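Local coordinates for protein D-glycero-D-manno-heptose 1-phosphate kinase (Bacteroides thetaiotaomicron, PDB 3K85) that probably transfers a phosphate from ATP to a heptose-type sugar, as sugar kinases of the GHMP family do, at residues A284-G292 with F302-T310. Sequence-based numbering, arbitrary orientation.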
# COMPACT_ATOMS: atom_id res chain seq x y z
N ALA A 284 -8.90 -2.40 34.04
CA ALA A 284 -9.37 -2.59 32.68
C ALA A 284 -9.03 -3.97 32.12
O ALA A 284 -9.94 -4.72 31.74
CB ALA A 284 -8.80 -1.51 31.77
N THR A 285 -7.75 -4.31 32.06
CA THR A 285 -7.35 -5.61 31.53
C THR A 285 -8.00 -6.75 32.32
O THR A 285 -8.04 -7.89 31.86
CB THR A 285 -5.80 -5.77 31.53
OG1 THR A 285 -5.20 -4.74 30.72
CG2 THR A 285 -5.39 -7.13 30.95
N GLY A 286 -8.51 -6.42 33.51
CA GLY A 286 -9.16 -7.42 34.34
C GLY A 286 -10.32 -8.08 33.60
O GLY A 286 -10.57 -9.27 33.77
N ALA A 287 -11.02 -7.29 32.78
CA ALA A 287 -12.14 -7.80 31.99
C ALA A 287 -11.59 -8.54 30.76
O ALA A 287 -11.15 -7.92 29.79
CB ALA A 287 -13.02 -6.64 31.55
N GLY A 288 -11.63 -9.87 30.82
CA GLY A 288 -11.13 -10.70 29.73
C GLY A 288 -11.46 -10.32 28.30
O GLY A 288 -12.56 -9.84 27.98
N ALA A 289 -10.48 -10.54 27.42
CA ALA A 289 -10.57 -10.29 25.98
C ALA A 289 -9.47 -11.19 25.43
O ALA A 289 -9.14 -12.20 26.05
CB ALA A 289 -10.27 -8.83 25.68
N MSE A 290 -8.88 -10.85 24.29
CA MSE A 290 -7.82 -11.69 23.76
C MSE A 290 -6.44 -11.14 24.08
O MSE A 290 -5.49 -11.90 24.25
CB MSE A 290 -7.94 -11.85 22.25
CG MSE A 290 -9.03 -12.80 21.81
SE MSE A 290 -8.76 -13.27 19.97
CE MSE A 290 -9.59 -11.73 19.14
N ALA A 291 -6.35 -9.82 24.15
CA ALA A 291 -5.09 -9.16 24.45
C ALA A 291 -5.32 -7.67 24.62
O ALA A 291 -6.37 -7.15 24.25
CB ALA A 291 -4.09 -9.41 23.33
N GLY A 292 -4.33 -6.99 25.18
CA GLY A 292 -4.43 -5.56 25.38
C GLY A 292 -3.06 -4.94 25.20
O GLY A 292 -2.05 -5.65 25.22
N PHE A 302 -5.06 4.74 28.42
CA PHE A 302 -5.34 4.35 27.04
C PHE A 302 -4.96 2.90 26.78
O PHE A 302 -3.77 2.59 26.64
CB PHE A 302 -4.57 5.25 26.08
CG PHE A 302 -4.86 4.98 24.64
CD1 PHE A 302 -5.92 5.60 24.00
CD2 PHE A 302 -4.07 4.10 23.91
CE1 PHE A 302 -6.20 5.35 22.67
CE2 PHE A 302 -4.34 3.83 22.58
CZ PHE A 302 -5.40 4.46 21.95
N ILE A 303 -5.95 2.02 26.70
CA ILE A 303 -5.68 0.61 26.43
C ILE A 303 -6.36 0.18 25.14
O ILE A 303 -7.52 0.50 24.89
CB ILE A 303 -6.20 -0.31 27.56
CG1 ILE A 303 -5.81 0.23 28.93
CG2 ILE A 303 -5.61 -1.70 27.39
CD1 ILE A 303 -6.72 1.31 29.43
N MSE A 304 -5.62 -0.56 24.32
CA MSE A 304 -6.14 -1.06 23.06
C MSE A 304 -6.39 -2.55 23.26
O MSE A 304 -5.47 -3.31 23.54
CB MSE A 304 -5.13 -0.84 21.94
CG MSE A 304 -5.60 -1.26 20.56
SE MSE A 304 -4.28 -0.87 19.20
CE MSE A 304 -3.27 -2.52 19.29
N PHE A 305 -7.65 -2.95 23.14
CA PHE A 305 -8.02 -4.35 23.32
C PHE A 305 -8.44 -5.02 22.01
O PHE A 305 -9.14 -4.43 21.20
CB PHE A 305 -9.17 -4.47 24.32
CG PHE A 305 -8.76 -4.26 25.75
CD1 PHE A 305 -7.94 -5.18 26.39
CD2 PHE A 305 -9.23 -3.16 26.46
CE1 PHE A 305 -7.60 -5.01 27.74
CE2 PHE A 305 -8.89 -2.98 27.81
CZ PHE A 305 -8.08 -3.91 28.44
N VAL A 306 -8.00 -6.26 21.83
CA VAL A 306 -8.35 -7.03 20.64
C VAL A 306 -9.25 -8.18 21.09
O VAL A 306 -8.82 -9.06 21.82
CB VAL A 306 -7.08 -7.60 19.95
CG1 VAL A 306 -7.47 -8.63 18.89
CG2 VAL A 306 -6.28 -6.47 19.32
N VAL A 307 -10.50 -8.16 20.64
CA VAL A 307 -11.46 -9.20 21.03
C VAL A 307 -12.23 -9.82 19.86
O VAL A 307 -12.34 -9.23 18.78
CB VAL A 307 -12.47 -8.62 22.05
CG1 VAL A 307 -13.27 -7.50 21.41
CG2 VAL A 307 -13.39 -9.72 22.56
N GLU A 308 -12.73 -11.03 20.08
CA GLU A 308 -13.52 -11.74 19.08
C GLU A 308 -14.74 -10.87 18.85
O GLU A 308 -15.39 -10.43 19.81
CB GLU A 308 -13.97 -13.10 19.63
CG GLU A 308 -13.55 -14.30 18.81
CD GLU A 308 -13.89 -15.60 19.52
OE1 GLU A 308 -13.39 -15.80 20.65
OE2 GLU A 308 -14.64 -16.42 18.95
N PRO A 309 -15.08 -10.60 17.58
CA PRO A 309 -16.24 -9.77 17.22
C PRO A 309 -17.54 -10.09 17.98
O PRO A 309 -18.19 -9.19 18.51
CB PRO A 309 -16.36 -9.98 15.72
CG PRO A 309 -14.93 -10.13 15.30
CD PRO A 309 -14.38 -11.06 16.36
N THR A 310 -17.92 -11.36 18.01
CA THR A 310 -19.15 -11.78 18.69
C THR A 310 -19.11 -11.54 20.20
O THR A 310 -20.12 -11.70 20.89
CB THR A 310 -19.46 -13.28 18.44
OG1 THR A 310 -18.36 -14.07 18.91
CG2 THR A 310 -19.68 -13.55 16.96
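The ring of F305 reaches across to the 284-292 segment, its rim meeting backbone more than side chains. F305 CZ sits 3.6 Å from T285 CA, at the ring edge near its plane, and the T285 side chain crosses the ring obliquely, its OG1 3.8 Å from F305 CZ. Nearer the root of the ring, F305 CD1 lies 3.3 Å from A291 O, also at the edge. I303 CG2 rests 3.4 Å above one face, offset toward the rim, while A284 CB touches both F305 CZ and I303 CD1. G292 has no side chain where it pairs with F305, and G292 CA comes within 3.7 Å of F305 CD1.

V306 N donates a nearly straight bond to A291 O (3.1 Å, 165°). V306 O takes M290 N at 3.1 Å, a more bent bond, and A291 N only weakly. The M290 chain, extended through chi2, bends at chi3 (-83°), bringing CE back over the V307-E308 peptide and 3.8 Å from V306 CG1. V306 packs on helix 251-264, F305 on L319 of helix 309-320. M290 and A291 facing V306 form a classic beta bulge, at the open end of the antiparallel hairpin 291-294/303-306 in the C-terminal GHMP kinase region.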